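Long-range contacts in thioredoxin domain-containing protein (Sinorhizobium meliloti, PDB 3U5R), which is of unknown function but has an AhpC/TSA-type thioredoxin fold and probably an antioxidant or oxidoreductase activity: residues Ile32-Arg37 with Arg154-His159; Ile98-Ala103 with Leu128-Gln133. All coordinates share one frame; numbering follows the deposited sequence.

Overall arrangement
Both contacts reach the same mixed sheet of a thioredoxin-like fold, at its two outermost strands: contact 1 at strand 156-160, contact 2 at strand 127-129, where it pairs with strand 93-99. Their centres lie about 22 Å apart and their nearest atoms about 12 Å, so they do not touch; along the chain, contact 2 is nested inside the loop that contact 1 closes. Contact 1 is partly buried, a loop laid on the edge strand by two backbone bonds, with leucine and isoleucine packing towards one end and arginines at the other. Contact 2 is buried, and there polar side chains satisfy the backbone carbonyls beyond two parallel strand ends.

Contact 1: residues Ile32-Arg37 with Arg154-His159; sequences ITLGTR and RRLVYH
The guanidinium of Arg37 has Arg155 NE over one face, 3.7 Å above its plane and offset toward the rim, while Arg154 CB sits at its edge, near that plane. Here the 32-37 loop lies against edge strand 156-160 of a thioredoxin-like sheet, and a single backbone bridge pairs Arg37 with Arg155, just ahead of that strand. The Arg155 guanidinium is turned 34° from that of Arg37, with Arg37 CD over one of its faces and a water in plane at its edge; Arg155 NE itself bonds to Glu153 O. The two like charges come as close as 3.7 Å, NH1 of Arg37 to NH2 of Arg155, which probably costs some energy. The loop makes a type II turn from Thr33 to Thr36. From it Gly35 N donates to Leu156 O at 2.8 Å, and Leu156 N returns a bond to Thr36 O. Gly35 has a positive phi of 103°, where a side chain would jam against the preceding carbonyl oxygen. Farther along, Leu156 CG stands anti to its own backbone N (chi1 -177°), placing CD2 3.7 Å from Ile32 CG2, and the leucine also packs on Phe148 and Tyr150. The His159 ring, stacked with Phe148 and bonded through ND1 to Phe147 O, is met obliquely by Ile32, whose CG1 lies 3.6 Å from NE2 of His159.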
ATOM      1  N   ILE A  32       7.488  -5.675 -11.527  1.00 24.00           N
ATOM      2  CA  ILE A  32       7.166  -4.438 -12.177  1.00 21.62           C
ATOM      3  C   ILE A  32       8.497  -3.763 -12.319  1.00 19.88           C
ATOM      4  O   ILE A  32       9.306  -3.724 -11.368  1.00 19.76           O
ATOM      5  CB  ILE A  32       6.233  -3.576 -11.284  1.00 20.66           C
ATOM      6  CG1 ILE A  32       4.956  -4.366 -10.895  1.00 19.37           C
ATOM      7  CG2 ILE A  32       5.936  -2.242 -11.969  1.00 18.35           C
ATOM      8  CD1 ILE A  32       3.841  -4.347 -11.968  1.00 22.20           C
ATOM      9  N   THR A  33       8.732  -3.187 -13.476  1.00 18.27           N
ATOM     10  CA  THR A  33      10.026  -2.616 -13.747  1.00 18.68           C
ATOM     11  C   THR A  33      10.265  -1.371 -12.904  1.00 17.05           C
ATOM     12  O   THR A  33       9.432  -0.473 -12.922  1.00 15.22           O
ATOM     13  CB  THR A  33      10.106  -2.311 -15.278  1.00 20.26           C
ATOM     14  OG1 THR A  33      10.037  -3.605 -15.905  1.00 24.14           O
ATOM     15  CG2 THR A  33      11.455  -1.653 -15.602  1.00 15.32           C
ATOM     16  N   LEU A  34      11.401  -1.296 -12.203  1.00 15.96           N
ATOM     17  CA  LEU A  34      11.713  -0.050 -11.495  1.00 17.19           C
ATOM     18  C   LEU A  34      11.800   1.157 -12.454  1.00 18.78           C
ATOM     19  O   LEU A  34      12.322   1.010 -13.593  1.00 17.25           O
ATOM     20  CB  LEU A  34      13.019  -0.172 -10.668  1.00 16.65           C
ATOM     21  CG  LEU A  34      12.968  -1.207  -9.537  1.00 21.02           C
ATOM     22  CD1 LEU A  34      14.349  -1.242  -8.763  1.00 22.23           C
ATOM     23  CD2 LEU A  34      11.755  -0.882  -8.580  1.00 15.58           C
ATOM     24  N   GLY A  35      11.312   2.325 -11.991  1.00 16.70           N
ATOM     25  CA  GLY A  35      11.291   3.527 -12.802  1.00 18.91           C
ATOM     26  C   GLY A  35       9.920   3.835 -13.346  1.00 18.61           C
ATOM     27  O   GLY A  35       9.664   4.963 -13.768  1.00 19.28           O
ATOM     28  N   THR A  36       9.021   2.850 -13.330  1.00 17.60           N
ATOM     29  CA  THR A  36       7.725   3.042 -13.909  1.00 20.10           C
ATOM     30  C   THR A  36       7.068   4.226 -13.177  1.00 20.00           C
ATOM     31  O   THR A  36       7.176   4.351 -11.928  1.00 17.96           O
ATOM     32  CB  THR A  36       6.875   1.727 -13.737  1.00 20.82           C
ATOM     33  OG1 THR A  36       7.580   0.676 -14.412  1.00 23.06           O
ATOM     34  CG2 THR A  36       5.476   1.868 -14.344  1.00 24.17           C
ATOM     35  N   ARG A  37       6.393   5.095 -13.918  1.00 19.15           N
ATOM     36  CA  ARG A  37       5.645   6.222 -13.298  1.00 19.77           C
ATOM     37  C   ARG A  37       4.408   5.729 -12.504  1.00 17.71           C
ATOM     38  O   ARG A  37       3.784   4.749 -12.883  1.00 18.99           O
ATOM     39  CB  ARG A  37       5.137   7.128 -14.401  1.00 21.59           C
ATOM     40  CG  ARG A  37       6.177   8.054 -14.898  1.00 28.27           C
ATOM     41  CD  ARG A  37       5.526   9.439 -14.958  1.00 44.64           C
ATOM     42  NE  ARG A  37       5.411  10.052 -13.618  1.00 48.80           N
ATOM     43  CZ  ARG A  37       5.804  11.299 -13.358  1.00 56.49           C
ATOM     44  NH1 ARG A  37       6.330  12.063 -14.342  1.00 59.33           N
ATOM     45  NH2 ARG A  37       5.670  11.800 -12.132  1.00 57.52           N
ATOM     46  N   ARG A 154       8.015  10.696  -8.838  1.00 18.71           N
ATOM     47  CA  ARG A 154       7.009   9.671  -8.934  1.00 15.11           C
ATOM     48  C   ARG A 154       7.436   8.575  -9.855  1.00 14.99           C
ATOM     49  O   ARG A 154       6.655   8.087 -10.632  1.00 13.24           O
ATOM     50  CB  ARG A 154       5.634  10.238  -9.273  1.00 17.50           C
ATOM     51  CG  ARG A 154       5.143  11.235  -8.165  1.00 21.57           C
ATOM     52  CD  ARG A 154       5.061  10.562  -6.761  1.00 18.75           C
ATOM     53  NE  ARG A 154       4.484  11.496  -5.789  1.00 16.34           N
ATOM     54  CZ  ARG A 154       5.125  12.064  -4.763  1.00 15.56           C
ATOM     55  NH1 ARG A 154       6.398  11.735  -4.437  1.00 14.46           N
ATOM     56  NH2 ARG A 154       4.436  12.902  -3.975  1.00 16.69           N
ATOM     57  N   ARG A 155       8.707   8.180  -9.748  1.00 13.09           N
ATOM     58  CA  ARG A 155       9.171   6.989 -10.424  1.00 12.75           C
ATOM     59  C   ARG A 155       9.315   5.854  -9.400  1.00 12.46           C
ATOM     60  O   ARG A 155       9.804   6.105  -8.277  1.00 11.39           O
ATOM     61  CB  ARG A 155      10.538   7.215 -11.075  1.00 10.01           C
ATOM     62  CG  ARG A 155      10.610   8.521 -11.872  1.00 11.27           C
ATOM     63  CD  ARG A 155       9.465   8.634 -12.950  1.00 14.27           C
ATOM     64  NE  ARG A 155       9.431  10.012 -13.508  1.00 17.26           N
ATOM     65  CZ  ARG A 155      10.031  10.433 -14.658  1.00 20.87           C
ATOM     66  NH1 ARG A 155      10.702   9.579 -15.492  1.00 17.49           N
ATOM     67  NH2 ARG A 155       9.950  11.744 -14.998  1.00 13.93           N
ATOM     68  N   LEU A 156       8.969   4.632  -9.806  1.00 11.88           N
ATOM     69  CA  LEU A 156       8.976   3.508  -8.836  1.00 13.92           C
ATOM     70  C   LEU A 156      10.387   3.149  -8.392  1.00 14.19           C
ATOM     71  O   LEU A 156      11.255   2.854  -9.229  1.00 13.06           O
ATOM     72  CB  LEU A 156       8.310   2.271  -9.435  1.00 13.09           C
ATOM     73  CG  LEU A 156       8.155   1.008  -8.550  1.00 12.52           C
ATOM     74  CD1 LEU A 156       7.131   1.234  -7.427  1.00  5.75           C
ATOM     75  CD2 LEU A 156       7.688  -0.185  -9.433  1.00 12.35           C
ATOM     76  N   VAL A 157      10.649   3.183  -7.086  1.00 11.67           N
ATOM     77  CA  VAL A 157      11.973   2.868  -6.569  1.00 11.71           C
ATOM     78  C   VAL A 157      12.012   1.662  -5.708  1.00 12.56           C
ATOM     79  O   VAL A 157      13.091   1.093  -5.508  1.00 12.20           O
ATOM     80  CB  VAL A 157      12.608   4.021  -5.771  1.00 12.62           C
ATOM     81  CG1 VAL A 157      13.045   5.207  -6.744  1.00 13.99           C
ATOM     82  CG2 VAL A 157      11.610   4.612  -4.646  1.00 12.37           C
ATOM     83  N   TYR A 158      10.859   1.263  -5.145  1.00 11.21           N
ATOM     84  CA  TYR A 158      10.861   0.016  -4.381  1.00 13.15           C
ATOM     85  C   TYR A 158       9.513  -0.631  -4.562  1.00 13.03           C
ATOM     86  O   TYR A 158       8.489   0.061  -4.522  1.00 13.01           O
ATOM     87  CB  TYR A 158      11.154   0.259  -2.863  1.00 11.29           C
ATOM     88  CG  TYR A 158      11.045  -1.011  -1.999  1.00 14.18           C
ATOM     89  CD1 TYR A 158      12.176  -1.803  -1.770  1.00 12.79           C
ATOM     90  CD2 TYR A 158       9.829  -1.426  -1.435  1.00 13.95           C
ATOM     91  CE1 TYR A 158      12.114  -2.990  -0.979  1.00 14.69           C
ATOM     92  CE2 TYR A 158       9.746  -2.624  -0.610  1.00 14.83           C
ATOM     93  CZ  TYR A 158      10.879  -3.378  -0.411  1.00 14.81           C
ATOM     94  OH  TYR A 158      10.863  -4.506   0.307  1.00 15.82           O
ATOM     95  N   HIS A 159       9.527  -1.945  -4.795  1.00 13.38           N
ATOM     96  CA  HIS A 159       8.333  -2.724  -4.992  1.00 14.10           C
ATOM     97  C   HIS A 159       8.600  -4.053  -4.318  1.00 15.05           C
ATOM     98  O   HIS A 159       9.415  -4.843  -4.753  1.00 14.11           O
ATOM     99  CB  HIS A 159       7.951  -2.871  -6.495  1.00 13.91           C
ATOM    100  CG  HIS A 159       6.740  -3.706  -6.731  1.00 15.56           C
ATOM    101  ND1 HIS A 159       5.611  -3.608  -5.940  1.00 21.68           N
ATOM    102  CD2 HIS A 159       6.492  -4.697  -7.614  1.00  9.82           C
ATOM    103  CE1 HIS A 159       4.713  -4.474  -6.350  1.00 10.49           C
ATOM    104  NE2 HIS A 159       5.223  -5.142  -7.369  1.00 20.42           N
TER
HETATM  105  O   HOH W   1      11.783   6.800 -15.141  1.00 23.67           O

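Contact 2: residues Ile98-Ala103 with Leu128-Gln133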
ATOM      1  N   ILE A  98      -5.177   1.452  -0.563  1.00 11.44           N
ATOM      2  CA  ILE A  98      -6.280   1.253  -1.500  1.00 12.79           C
ATOM      3  C   ILE A  98      -6.822  -0.182  -1.306  1.00 14.27           C
ATOM      4  O   ILE A  98      -6.058  -1.133  -1.246  1.00 14.89           O
ATOM      5  CB  ILE A  98      -5.823   1.423  -2.985  1.00 12.69           C
ATOM      6  CG1 ILE A  98      -5.367   2.874  -3.227  1.00 13.64           C
ATOM      7  CG2 ILE A  98      -6.997   1.059  -3.959  1.00 12.29           C
ATOM      8  CD1 ILE A  98      -4.590   3.056  -4.580  1.00 14.61           C
ATOM      9  N   ASN A  99      -8.119  -0.312  -1.181  1.00 11.93           N
ATOM     10  CA  ASN A  99      -8.719  -1.626  -1.070  1.00 14.51           C
ATOM     11  C   ASN A  99      -9.423  -1.833  -2.405  1.00 15.41           C
ATOM     12  O   ASN A  99     -10.455  -1.155  -2.670  1.00 15.40           O
ATOM     13  CB  ASN A  99      -9.731  -1.621   0.081  1.00 13.03           C
ATOM     14  CG  ASN A  99     -10.323  -2.956   0.315  1.00 15.44           C
ATOM     15  OD1 ASN A  99     -10.743  -3.657  -0.640  1.00 17.22           O
ATOM     16  ND2 ASN A  99     -10.327  -3.374   1.586  1.00 13.89           N
ATOM     17  N   SER A 100      -8.898  -2.710  -3.252  1.00 14.80           N
ATOM     18  CA  SER A 100      -9.524  -2.964  -4.562  1.00 17.25           C
ATOM     19  C   SER A 100     -10.334  -4.237  -4.599  1.00 18.65           C
ATOM     20  O   SER A 100     -10.785  -4.621  -5.672  1.00 18.73           O
ATOM     21  CB  SER A 100      -8.495  -3.103  -5.685  1.00 19.14           C
ATOM     22  OG  SER A 100      -7.659  -2.003  -5.625  1.00 20.61           O
ATOM     23  N   ASN A 101     -10.537  -4.866  -3.440  1.00 17.53           N
ATOM     24  CA  ASN A 101     -11.187  -6.153  -3.431  1.00 19.73           C
ATOM     25  C   ASN A 101     -12.727  -6.054  -3.689  1.00 21.76           C
ATOM     26  O   ASN A 101     -13.412  -5.136  -3.203  1.00 18.29           O
ATOM     27  CB  ASN A 101     -10.911  -6.869  -2.109  1.00 19.55           C
ATOM     28  CG  ASN A 101      -9.527  -7.517  -2.048  1.00 18.63           C
ATOM     29  OD1 ASN A 101      -9.154  -8.061  -1.019  1.00 27.49           O
ATOM     30  ND2 ASN A 101      -8.774  -7.473  -3.118  1.00 16.12           N
ATOM     31  N   ASP A 102     -13.249  -7.034  -4.417  1.00 22.08           N
ATOM     32  CA  ASP A 102     -14.665  -7.026  -4.797  1.00 25.18           C
ATOM     33  C   ASP A 102     -15.564  -7.214  -3.560  1.00 26.02           C
ATOM     34  O   ASP A 102     -15.556  -8.279  -2.899  1.00 24.73           O
ATOM     35  CB  ASP A 102     -14.867  -8.125  -5.818  1.00 25.68           C
ATOM     36  CG  ASP A 102     -16.345  -8.438  -6.106  1.00 32.45           C
ATOM     37  OD1 ASP A 102     -17.285  -7.836  -5.527  1.00 31.82           O
ATOM     38  OD2 ASP A 102     -16.539  -9.356  -6.952  1.00 41.48           O
ATOM     39  N   ALA A 103     -16.317  -6.167  -3.212  1.00 27.16           N
ATOM     40  CA  ALA A 103     -16.938  -6.170  -1.911  1.00 29.02           C
ATOM     41  C   ALA A 103     -18.333  -6.838  -1.953  1.00 30.73           C
ATOM     42  O   ALA A 103     -18.934  -7.053  -0.894  1.00 31.35           O
ATOM     43  CB  ALA A 103     -17.018  -4.780  -1.357  1.00 29.00           C
ATOM     44  N   LEU A 128      -8.536   4.188   0.836  1.00 14.74           N
ATOM     45  CA  LEU A 128      -9.539   4.484  -0.180  1.00 16.28           C
ATOM     46  C   LEU A 128     -10.099   3.247  -0.799  1.00 17.87           C
ATOM     47  O   LEU A 128      -9.419   2.225  -0.864  1.00 16.97           O
ATOM     48  CB  LEU A 128      -8.835   5.266  -1.282  1.00 15.31           C
ATOM     49  CG  LEU A 128      -8.073   6.466  -0.713  1.00 15.75           C
ATOM     50  CD1 LEU A 128      -7.367   7.213  -1.838  1.00 12.66           C
ATOM     51  CD2 LEU A 128      -9.033   7.449   0.089  1.00 13.30           C
ATOM     52  N   LYS A 129     -11.306   3.336  -1.338  1.00 20.26           N
ATOM     53  CA  LYS A 129     -11.883   2.186  -2.054  1.00 19.97           C
ATOM     54  C   LYS A 129     -11.710   2.295  -3.571  1.00 21.99           C
ATOM     55  O   LYS A 129     -12.131   3.315  -4.137  1.00 22.32           O
ATOM     56  CB  LYS A 129     -13.360   2.057  -1.758  1.00 19.73           C
ATOM     57  CG  LYS A 129     -13.994   0.821  -2.446  1.00 20.21           C
ATOM     58  CD  LYS A 129     -13.622  -0.429  -1.691  1.00 17.49           C
ATOM     59  CE  LYS A 129     -13.981  -1.633  -2.578  1.00 18.55           C
ATOM     60  NZ  LYS A 129     -13.328  -2.785  -1.891  1.00 21.64           N
ATOM     61  N   ASP A 130     -11.157   1.245  -4.236  1.00 20.69           N
ATOM     62  CA  ASP A 130     -11.026   1.199  -5.742  1.00 22.43           C
ATOM     63  C   ASP A 130     -12.109   0.247  -6.310  1.00 21.96           C
ATOM     64  O   ASP A 130     -11.800  -0.891  -6.660  1.00 21.20           O
ATOM     65  CB  ASP A 130      -9.572   0.798  -6.103  1.00 20.44           C
ATOM     66  CG  ASP A 130      -9.337   0.409  -7.567  1.00 23.40           C
ATOM     67  OD1 ASP A 130      -9.937   0.982  -8.482  1.00 21.34           O
ATOM     68  OD2 ASP A 130      -8.474  -0.494  -7.801  1.00 22.79           O
ATOM     69  N   ALA A 131     -13.373   0.712  -6.333  1.00 21.83           N
ATOM     70  CA  ALA A 131     -14.544  -0.145  -6.641  1.00 21.15           C
ATOM     71  C   ALA A 131     -14.497  -0.766  -8.015  1.00 21.07           C
ATOM     72  O   ALA A 131     -14.844  -1.912  -8.141  1.00 20.88           O
ATOM     73  CB  ALA A 131     -15.951   0.642  -6.460  1.00 22.34           C
ATOM     74  N   SER A 132     -14.062  -0.019  -9.030  1.00 21.28           N
ATOM     75  CA  SER A 132     -13.977  -0.553 -10.398  1.00 21.63           C
ATOM     76  C   SER A 132     -12.729  -1.432 -10.649  1.00 21.21           C
ATOM     77  O   SER A 132     -12.651  -2.126 -11.673  1.00 18.56           O
ATOM     78  CB  SER A 132     -13.997   0.609 -11.430  1.00 21.91           C
ATOM     79  OG  SER A 132     -12.718   1.219 -11.473  1.00 22.77           O
ATOM     80  N   GLN A 133     -11.776  -1.390  -9.698  1.00 20.28           N
ATOM     81  CA  GLN A 133     -10.455  -2.085  -9.789  1.00 18.96           C
ATOM     82  C   GLN A 133      -9.609  -1.557 -10.898  1.00 19.31           C
ATOM     83  O   GLN A 133      -8.576  -2.137 -11.185  1.00 19.46           O
ATOM     84  CB  GLN A 133     -10.592  -3.638  -9.870  1.00 18.77           C
ATOM     85  CG  GLN A 133     -11.739  -4.112  -8.948  1.00 19.37           C
ATOM     86  CD  GLN A 133     -11.857  -5.614  -8.862  1.00 21.75           C
ATOM     87  OE1 GLN A 133     -12.026  -6.264  -9.882  1.00 18.61           O
ATOM     88  NE2 GLN A 133     -11.748  -6.177  -7.639  1.00 22.54           N
TER
HETATM   89  O   HOH W   2     -13.924  -3.585  -5.988  1.00 34.46           O
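Lys129 runs along the backbone of Asn99 and ends among oxygens of the 98-103 segment. Its CB starts on the sheet face it shares with Asn99; a bend at chi2 (77°) then carries the chain across, and CG and CD pass Asn99 O, CD at 3.4 Å. CE lies equally near Asn99 O and Asn101 O. At the tip, NZ gives its shortest bond here to Asn101 O (2.7 Å), in the carbonyl plane and on a lone pair, and another to Asn99 OD1 from 60° above that carbonyl plane; Glu109 O takes a further bond. Asn99 OD1 also accepts Asn101 N, closing an Asx turn, while its ND2 binds Glu109 and Tyr127. Cut back to an alanine here, the side chain would no longer reach, and Asn101 O would probably lose this buried donor and Asn99 OD1 one of its two. Beside it, Asp130 N donates to Asn99 O at 3.0 Å, and Ser100 OG to the anti lone pair of Asp130 OD2. Gln133 NE2 meets Ser100 O nearly head-on (163° at the oxygen), 2.7 Å away. The contact joins the parallel strands of the beta-alpha-beta unit built from strand 93-99, helix 111-121 and strand 127-129, with Ile98 against Phe66 of strand 61-66 and Asp130 accepting bonds from Val135 N at OD1 and from Ala136 N at OD2, at the start of helix 134-139.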